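Local atomic coordinates of DinB-like domain-containing protein (Thermus thermophilus, PDB entry 2YQY), a protein that is of unknown function but folds as a four-helix bundle of the DinB superfamily with an exposed histidine triad, probably a metal site as in related proteins. Residues V50-H53 with V54-E58; D59-A62 with R63-R67; H159-A162 with L163-S166. All coordinates share one frame; numbering follows the deposited sequence.

Interaction 1: residues V50-H53 with V54-E58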
ATOM      1  N   VAL A  50      -1.364   3.046 -10.936  1.00 16.83           N
ATOM      2  CA  VAL A  50      -1.777   2.087  -9.934  1.00 17.71           C
ATOM      3  C   VAL A  50      -0.722   2.075  -8.813  1.00 17.71           C
ATOM      4  O   VAL A  50      -1.062   2.162  -7.647  1.00 19.47           O
ATOM      5  CB  VAL A  50      -1.940   0.654 -10.525  1.00 17.86           C
ATOM      6  CG1 VAL A  50      -2.190  -0.356  -9.419  1.00 17.04           C
ATOM      7  CG2 VAL A  50      -3.073   0.625 -11.564  1.00 18.44           C
ATOM      8  N   ALA A  51       0.551   1.949  -9.184  1.00 17.81           N
ATOM      9  CA  ALA A  51       1.653   1.874  -8.204  1.00 18.31           C
ATOM     10  C   ALA A  51       1.736   3.136  -7.323  1.00 17.92           C
ATOM     11  O   ALA A  51       1.927   3.042  -6.124  1.00 17.31           O
ATOM     12  CB  ALA A  51       2.986   1.621  -8.920  1.00 17.59           C
ATOM     13  N   GLU A  52       1.602   4.314  -7.933  1.00 17.92           N
ATOM     14  CA  GLU A  52       1.569   5.577  -7.181  1.00 18.22           C
ATOM     15  C   GLU A  52       0.398   5.570  -6.191  1.00 18.75           C
ATOM     16  O   GLU A  52       0.569   5.970  -5.031  1.00 17.94           O
ATOM     17  CB  GLU A  52       1.505   6.789  -8.144  1.00 18.46           C
ATOM     18  CG  GLU A  52       1.076   8.051  -7.461  1.00 19.89           C
ATOM     19  CD  GLU A  52       0.648   9.171  -8.391  1.00 19.37           C
ATOM     20  OE1 GLU A  52       0.291   8.928  -9.576  1.00 18.68           O
ATOM     21  OE2 GLU A  52       0.664  10.330  -7.911  1.00 19.10           O
ATOM     22  N   HIS A  53      -0.760   5.055  -6.619  1.00 18.22           N
ATOM     23  CA  HIS A  53      -1.921   4.898  -5.725  1.00 18.13           C
ATOM     24  C   HIS A  53      -1.612   4.027  -4.495  1.00 18.50           C
ATOM     25  O   HIS A  53      -1.926   4.392  -3.379  1.00 17.44           O
ATOM     26  CB  HIS A  53      -3.108   4.297  -6.489  1.00 18.36           C
ATOM     27  CG  HIS A  53      -4.319   4.035  -5.633  1.00 17.00           C
ATOM     28  ND1 HIS A  53      -5.082   5.040  -5.086  1.00 17.64           N
ATOM     29  CD2 HIS A  53      -4.892   2.872  -5.238  1.00 15.37           C
ATOM     30  CE1 HIS A  53      -6.061   4.514  -4.368  1.00 18.05           C
ATOM     31  NE2 HIS A  53      -5.978   3.196  -4.461  1.00 17.36           N
ATOM     32  N   VAL A  54      -1.006   2.868  -4.725  1.00 18.58           N
ATOM     33  CA  VAL A  54      -0.561   2.011  -3.659  1.00 18.68           C
ATOM     34  C   VAL A  54       0.333   2.770  -2.647  1.00 19.09           C
ATOM     35  O   VAL A  54       0.111   2.667  -1.440  1.00 18.74           O
ATOM     36  CB  VAL A  54       0.178   0.745  -4.220  1.00 18.12           C
ATOM     37  CG1 VAL A  54       0.967   0.032  -3.101  1.00 17.88           C
ATOM     38  CG2 VAL A  54      -0.848  -0.203  -4.912  1.00 18.61           C
ATOM     39  N   ALA A  55       1.362   3.469  -3.145  1.00 18.82           N
ATOM     40  CA  ALA A  55       2.226   4.286  -2.325  1.00 18.34           C
ATOM     41  C   ALA A  55       1.443   5.348  -1.516  1.00 19.02           C
ATOM     42  O   ALA A  55       1.699   5.526  -0.314  1.00 16.05           O
ATOM     43  CB  ALA A  55       3.316   4.959  -3.197  1.00 18.55           C
ATOM     44  N   LEU A  56       0.520   6.073  -2.152  1.00 18.13           N
ATOM     45  CA  LEU A  56      -0.200   7.163  -1.419  1.00 17.85           C
ATOM     46  C   LEU A  56      -1.055   6.549  -0.269  1.00 17.96           C
ATOM     47  O   LEU A  56      -1.115   7.091   0.858  1.00 16.43           O
ATOM     48  CB  LEU A  56      -1.061   8.005  -2.363  1.00 17.01           C
ATOM     49  CG  LEU A  56      -0.222   8.751  -3.414  1.00 18.87           C
ATOM     50  CD1 LEU A  56      -1.094   9.484  -4.481  1.00 20.85           C
ATOM     51  CD2 LEU A  56       0.776   9.713  -2.728  1.00 20.83           C
ATOM     52  N   VAL A  57      -1.675   5.408  -0.543  1.00 17.54           N
ATOM     53  CA  VAL A  57      -2.509   4.775   0.463  1.00 17.45           C
ATOM     54  C   VAL A  57      -1.643   4.278   1.634  1.00 18.01           C
ATOM     55  O   VAL A  57      -2.080   4.349   2.791  1.00 18.82           O
ATOM     56  CB  VAL A  57      -3.418   3.678  -0.142  1.00 18.59           C
ATOM     57  CG1 VAL A  57      -4.111   2.841   0.961  1.00 16.90           C
ATOM     58  CG2 VAL A  57      -4.486   4.326  -1.109  1.00 18.32           C
ATOM     59  N   GLU A  58      -0.434   3.797   1.366  1.00 17.58           N
ATOM     60  CA  GLU A  58       0.454   3.375   2.467  1.00 18.61           C
ATOM     61  C   GLU A  58       0.926   4.573   3.271  1.00 18.82           C
ATOM     62  O   GLU A  58       1.045   4.503   4.470  1.00 18.89           O
ATOM     63  CB  GLU A  58       1.700   2.665   1.959  1.00 19.11           C
ATOM     64  CG  GLU A  58       1.375   1.376   1.265  1.00 21.10           C
ATOM     65  CD  GLU A  58       2.406   0.273   1.450  1.00 20.15           C
ATOM     66  OE1 GLU A  58       3.601   0.547   1.757  1.00 17.58           O
ATOM     67  OE2 GLU A  58       1.994  -0.880   1.243  1.00 18.35           O
TER
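V57 CG2 sits over one face of the H53 imidazole, 4.0 Å from the ring centroid and 25° off its normal. This CH-pi contact, one helical turn apart, is offset to the rim of the ring, since the ring atom nearest V57 CG2 is H53 CE1 at 3.6 Å. H53 CG stands anti to its own backbone N (chi1 177°), which sets the ring beside its own carbonyl carbon, where V57 CG2 can lie over it. The second van der Waals pair is E52 with L56: the two chains run side by side, and L56 CD1 touches E52 CG at 4.0 Å and the carboxylate oxygen E52 OE2 at 3.9 Å. Four i-to-i+4 bonds carry the helix beneath, among them V57 N to H53 O at 3.0 Å. Outside the contact, H53 meets the rings of H155, H159 and W45, with H155 and H159 probably its fellow members of the histidine triad. Replacing H53 by an alanine would probably leave V57 CG2 without its aromatic partner and open a gap beside H155 and H159. Between the H53 and V57 side chains the contact is dispersion and weak CH-pi attraction: the valine limits the tilt of the ring without hydrogen-bonding either ring nitrogen.

Interaction 2: residues D59-A62 with R63-R67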
ATOM      1  N   ASP A  59       1.174   5.687   2.591  1.00 18.24           N
ATOM      2  CA  ASP A  59       1.532   6.918   3.298  1.00 19.06           C
ATOM      3  C   ASP A  59       0.404   7.365   4.231  1.00 19.43           C
ATOM      4  O   ASP A  59       0.626   7.661   5.391  1.00 17.93           O
ATOM      5  CB  ASP A  59       1.911   8.028   2.317  1.00 17.44           C
ATOM      6  CG  ASP A  59       2.267   9.313   3.021  1.00 19.72           C
ATOM      7  OD1 ASP A  59       3.443   9.465   3.394  1.00 18.84           O
ATOM      8  OD2 ASP A  59       1.377  10.169   3.217  1.00 18.69           O
ATOM      9  N   SER A  60      -0.807   7.370   3.691  1.00 19.41           N
ATOM     10  CA  SER A  60      -2.006   7.784   4.384  1.00 19.86           C
ATOM     11  C   SER A  60      -2.237   6.847   5.608  1.00 19.34           C
ATOM     12  O   SER A  60      -2.449   7.315   6.772  1.00 17.87           O
ATOM     13  CB  SER A  60      -3.137   7.709   3.364  1.00 19.28           C
ATOM     14  OG  SER A  60      -4.332   8.093   3.950  1.00 24.23           O
ATOM     15  N   THR A  61      -2.108   5.538   5.370  1.00 18.52           N
ATOM     16  CA  THR A  61      -2.231   4.520   6.457  1.00 19.03           C
ATOM     17  C   THR A  61      -1.258   4.773   7.587  1.00 19.76           C
ATOM     18  O   THR A  61      -1.611   4.726   8.794  1.00 19.66           O
ATOM     19  CB  THR A  61      -1.982   3.100   5.904  1.00 18.51           C
ATOM     20  OG1 THR A  61      -2.951   2.841   4.878  1.00 17.17           O
ATOM     21  CG2 THR A  61      -2.113   2.028   7.041  1.00 18.13           C
ATOM     22  N   ALA A  62      -0.014   5.052   7.200  1.00 20.08           N
ATOM     23  CA  ALA A  62       1.036   5.363   8.185  1.00 18.86           C
ATOM     24  C   ALA A  62       0.664   6.578   9.043  1.00 19.33           C
ATOM     25  O   ALA A  62       0.879   6.578  10.252  1.00 17.51           O
ATOM     26  CB  ALA A  62       2.340   5.581   7.489  1.00 18.98           C
ATOM     27  N   ARG A  63       0.091   7.616   8.434  1.00 18.31           N
ATOM     28  CA  ARG A  63      -0.360   8.783   9.213  1.00 18.27           C
ATOM     29  C   ARG A  63      -1.542   8.454  10.137  1.00 17.72           C
ATOM     30  O   ARG A  63      -1.661   9.016  11.218  1.00 17.50           O
ATOM     31  CB  ARG A  63      -0.753   9.930   8.272  1.00 16.98           C
ATOM     32  CG  ARG A  63       0.393  10.362   7.380  1.00 17.90           C
ATOM     33  CD  ARG A  63       0.036  11.543   6.449  1.00 17.49           C
ATOM     34  NE  ARG A  63       1.066  11.608   5.426  1.00 19.95           N
ATOM     35  CZ  ARG A  63       2.254  12.179   5.608  1.00 21.73           C
ATOM     36  NH1 ARG A  63       2.528  12.810   6.743  1.00 25.33           N
ATOM     37  NH2 ARG A  63       3.157  12.163   4.635  1.00 23.25           N
ATOM     38  N   VAL A  64      -2.433   7.570   9.698  1.00 13.77           N
ATOM     39  CA  VAL A  64      -3.556   7.127  10.549  1.00 14.73           C
ATOM     40  C   VAL A  64      -2.990   6.409  11.745  1.00 15.42           C
ATOM     41  O   VAL A  64      -3.394   6.673  12.898  1.00 15.01           O
ATOM     42  CB  VAL A  64      -4.565   6.212   9.775  1.00 15.03           C
ATOM     43  CG1 VAL A  64      -5.544   5.538  10.771  1.00 16.78           C
ATOM     44  CG2 VAL A  64      -5.327   7.028   8.695  1.00 14.12           C
ATOM     45  N   LEU A  65      -2.030   5.501  11.493  1.00 16.25           N
ATOM     46  CA  LEU A  65      -1.410   4.785  12.602  1.00 15.75           C
ATOM     47  C   LEU A  65      -0.735   5.745  13.548  1.00 15.70           C
ATOM     48  O   LEU A  65      -0.770   5.542  14.768  1.00 17.37           O
ATOM     49  CB  LEU A  65      -0.399   3.744  12.092  1.00 17.12           C
ATOM     50  CG  LEU A  65      -0.983   2.533  11.304  1.00 14.56           C
ATOM     51  CD1 LEU A  65       0.102   1.559  10.788  1.00 16.31           C
ATOM     52  CD2 LEU A  65      -1.981   1.796  12.154  1.00 14.73           C
ATOM     53  N   ARG A  66      -0.065   6.762  13.024  1.00 15.10           N
ATOM     54  CA  ARG A  66       0.570   7.753  13.898  1.00 15.18           C
ATOM     55  C   ARG A  66      -0.485   8.477  14.737  1.00 14.93           C
ATOM     56  O   ARG A  66      -0.276   8.708  15.909  1.00 14.15           O
ATOM     57  CB  ARG A  66       1.380   8.756  13.084  1.00 14.41           C
ATOM     58  CG  ARG A  66       2.142   9.820  13.924  1.00 14.21           C
ATOM     59  CD  ARG A  66       3.023  10.710  13.018  1.00 13.74           C
ATOM     60  NE  ARG A  66       2.191  11.420  12.049  1.00 15.32           N
ATOM     61  CZ  ARG A  66       2.638  12.154  11.032  1.00 18.65           C
ATOM     62  NH1 ARG A  66       3.932  12.303  10.820  1.00 18.99           N
ATOM     63  NH2 ARG A  66       1.775  12.764  10.230  1.00 19.31           N
ATOM     64  N   ARG A  67      -1.595   8.876  14.138  1.00 14.42           N
ATOM     65  CA  ARG A  67      -2.675   9.523  14.950  1.00 15.09           C
ATOM     66  C   ARG A  67      -3.251   8.561  16.025  1.00 15.96           C
ATOM     67  O   ARG A  67      -3.442   8.942  17.196  1.00 15.63           O
ATOM     68  CB  ARG A  67      -3.793   9.996  14.034  1.00 15.07           C
ATOM     69  CG  ARG A  67      -4.740  11.008  14.653  1.00 14.95           C
ATOM     70  CD  ARG A  67      -5.928  11.306  13.685  1.00 16.42           C
ATOM     71  NE  ARG A  67      -6.589  12.536  14.185  1.00 16.72           N
ATOM     72  CZ  ARG A  67      -7.599  12.542  15.041  1.00 16.54           C
ATOM     73  NH1 ARG A  67      -8.116  11.395  15.464  1.00 18.40           N
ATOM     74  NH2 ARG A  67      -8.107  13.693  15.475  1.00 16.48           N
TER
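From D59 to R66 the backbone runs as regular alpha helix, R63 N binding D59 O at 3.1 Å and the next three amides, of V64, L65 and R66, reaching the carbonyls of S60, T61 and A62 in turn. On the outer side, D59 and R63 form an i-to-i+4 salt bridge. R63 NE gives the firm bond, 2.7 Å to D59 OD2 on its syn side, with the oxygen lying near the guanidinium plane. R63 NH2 adds two weak bonds, to D59 OD1 and D59 OD2, both 3.0 Å. The carboxylate and guanidinium planes are 53° apart, so the ion pair is not the flat, two-pronged kind. R63 gets there with its chain extended from CG to NE, its CG beside the backbone N (chi1 -59°) and packed on D59 O at 3.4 Å. On the inner side L65 CG rests against T61 O at 3.4 Å, while T61 OG1 is hydrogen-bonded to V57 O. F119 of helix 106-126 touches D59, A62 and R63. With three N-H contacts onto one carboxylate, the pair probably draws strength from charge more than from bond direction, and D59 OD2, gripped by both NE and NH2, is likely to carry most of it.

Interaction 3: residues H159-A162 with L163-S166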
ATOM      1  N   HIS A 159      -4.351  -4.566  -5.828  1.00 17.25           N
ATOM      2  CA  HIS A 159      -3.797  -3.818  -6.990  1.00 17.71           C
ATOM      3  C   HIS A 159      -2.738  -4.619  -7.725  1.00 17.61           C
ATOM      4  O   HIS A 159      -2.671  -4.590  -8.939  1.00 18.49           O
ATOM      5  CB  HIS A 159      -3.332  -2.420  -6.575  1.00 15.88           C
ATOM      6  CG  HIS A 159      -4.494  -1.508  -6.279  1.00 16.45           C
ATOM      7  ND1 HIS A 159      -5.339  -1.054  -7.264  1.00 14.37           N
ATOM      8  CD2 HIS A 159      -5.032  -1.094  -5.108  1.00 15.93           C
ATOM      9  CE1 HIS A 159      -6.324  -0.360  -6.719  1.00 13.47           C
ATOM     10  NE2 HIS A 159      -6.146  -0.355  -5.407  1.00 14.36           N
ATOM     11  N   LEU A 160      -1.935  -5.367  -6.982  1.00 24.35           N
ATOM     12  CA  LEU A 160      -1.020  -6.328  -7.600  1.00 24.72           C
ATOM     13  C   LEU A 160      -1.760  -7.342  -8.499  1.00 25.13           C
ATOM     14  O   LEU A 160      -1.384  -7.567  -9.637  1.00 23.84           O
ATOM     15  CB  LEU A 160      -0.229  -7.058  -6.501  1.00 24.69           C
ATOM     16  CG  LEU A 160       0.704  -8.202  -6.927  1.00 23.54           C
ATOM     17  CD1 LEU A 160       1.821  -7.660  -7.862  1.00 24.05           C
ATOM     18  CD2 LEU A 160       1.243  -8.913  -5.673  1.00 23.04           C
ATOM     19  N   LYS A 161      -2.813  -7.955  -7.969  1.00 25.50           N
ATOM     20  CA  LYS A 161      -3.658  -8.863  -8.746  1.00 26.28           C
ATOM     21  C   LYS A 161      -4.220  -8.239 -10.042  1.00 26.20           C
ATOM     22  O   LYS A 161      -4.256  -8.904 -11.104  1.00 25.70           O
ATOM     23  CB  LYS A 161      -4.794  -9.362  -7.864  1.00 25.81           C
ATOM     24  CG  LYS A 161      -5.277 -10.720  -8.175  1.00 28.68           C
ATOM     25  CD  LYS A 161      -6.269 -11.138  -7.108  1.00 30.71           C
ATOM     26  CE  LYS A 161      -5.590 -11.437  -5.778  1.00 30.50           C
ATOM     27  NZ  LYS A 161      -5.707 -12.892  -5.453  1.00 28.99           N
ATOM     28  N   ALA A 162      -4.676  -6.990  -9.954  1.00 25.56           N
ATOM     29  CA  ALA A 162      -5.194  -6.260 -11.121  1.00 25.92           C
ATOM     30  C   ALA A 162      -4.109  -6.038 -12.195  1.00 25.13           C
ATOM     31  O   ALA A 162      -4.345  -6.250 -13.380  1.00 25.40           O
ATOM     32  CB  ALA A 162      -5.802  -4.938 -10.689  1.00 25.77           C
ATOM     33  N   LEU A 163      -2.921  -5.629 -11.758  1.00 25.09           N
ATOM     34  CA  LEU A 163      -1.757  -5.516 -12.635  1.00 24.48           C
ATOM     35  C   LEU A 163      -1.361  -6.858 -13.260  1.00 24.04           C
ATOM     36  O   LEU A 163      -1.217  -6.932 -14.469  1.00 23.79           O
ATOM     37  CB  LEU A 163      -0.582  -4.900 -11.887  1.00 25.25           C
ATOM     38  CG  LEU A 163      -0.711  -3.436 -11.455  1.00 25.75           C
ATOM     39  CD1 LEU A 163       0.591  -3.034 -10.849  1.00 27.15           C
ATOM     40  CD2 LEU A 163      -1.040  -2.566 -12.658  1.00 25.59           C
ATOM     41  N   GLN A 164      -1.211  -7.925 -12.461  1.00 24.13           N
ATOM     42  CA  GLN A 164      -0.934  -9.254 -13.046  1.00 24.19           C
ATOM     43  C   GLN A 164      -1.995  -9.664 -14.078  1.00 24.74           C
ATOM     44  O   GLN A 164      -1.663 -10.239 -15.133  1.00 23.94           O
ATOM     45  CB  GLN A 164      -0.843 -10.311 -11.967  1.00 24.89           C
ATOM     46  CG  GLN A 164       0.327 -10.107 -11.027  1.00 23.79           C
ATOM     47  CD  GLN A 164       0.183 -10.892  -9.744  1.00 26.27           C
ATOM     48  OE1 GLN A 164      -0.926 -11.127  -9.245  1.00 21.24           O
ATOM     49  NE2 GLN A 164       1.325 -11.284  -9.185  1.00 22.62           N
ATOM     50  N   ALA A 165      -3.262  -9.346 -13.811  1.00 23.98           N
ATOM     51  CA  ALA A 165      -4.338  -9.703 -14.745  1.00 25.03           C
ATOM     52  C   ALA A 165      -4.207  -8.959 -16.089  1.00 25.41           C
ATOM     53  O   ALA A 165      -4.757  -9.383 -17.094  1.00 23.89           O
ATOM     54  CB  ALA A 165      -5.687  -9.438 -14.120  1.00 24.67           C
ATOM     55  N   SER A 166      -3.477  -7.845 -16.077  1.00 26.71           N
ATOM     56  CA  SER A 166      -3.226  -7.027 -17.259  1.00 27.40           C
ATOM     57  C   SER A 166      -1.974  -7.428 -18.015  1.00 27.08           C
ATOM     58  O   SER A 166      -1.611  -6.728 -18.963  1.00 25.89           O
ATOM     59  CB  SER A 166      -3.079  -5.566 -16.848  1.00 27.09           C
ATOM     60  OG  SER A 166      -4.343  -5.020 -16.537  1.00 30.67           O
TER
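A162 O receives two donors from S166, both weakly: the backbone S166 N at 3.3 Å and the hydroxyl S166 OG at 3.4 Å. The hydroxyl can turn back to this carbonyl because OG lies beside its own backbone N (chi1 -75°). S166 N has a better partner in L163 O, at 2.9 Å, so at this point the chain draws in from the four-residue to the three-residue hydrogen-bonding pattern. The bonds before it are sound, and Q164 N to L160 O is almost perfectly straight, 178° at the hydrogen. L160 and Q164 make the main side-chain contact. L160 CG sits anti to its backbone N (chi1 175°), and the Q164 chain, extended beyond CG, comes across it, bringing the amide nitrogen Q164 NE2 into van der Waals contact, 3.9 Å from both L160 CG and L160 CD1. The other end of that amide, Q164 OE1, is 3.6 Å from K161 CA. H159 meets the rings of H155 and H53, consistent with the exposed histidine triad; H155, E156 and H159 fit an HExxH pattern, with no metal bound here. Toward helix 10-30, L160 lies on A23, L163 on L24 and L27, and Q164 on L27; toward helix 47-71, H159 packs on V50 and V54, and L163 on P47 and V50. One side of this last turn thus packs on both helices, K161 and A165 lie on the exposed side, and S166 O binds W35 NE1 of helix 33-36.

How the interactions relate
Following the chain from the N terminus, interactions 1 and 2 come back to back on helix 47-71, their centres about 14 Å apart, and interaction 3 follows much later on helix 153-165. Each spans neighbouring turns of its own helix, so none closes a long loop, and the three run in series without nesting or crossing. Space joins interactions 1 and 3: V50 CG1 meets H159 CB at 3.7 Å, and V50 CG2 meets L163 CD2 at 3.9 Å, tying the two helices together where the histidines gather. Interaction 2 is separate from interaction 3, about 11 Å away at the nearest atoms, and lies across the centre of the chain from it.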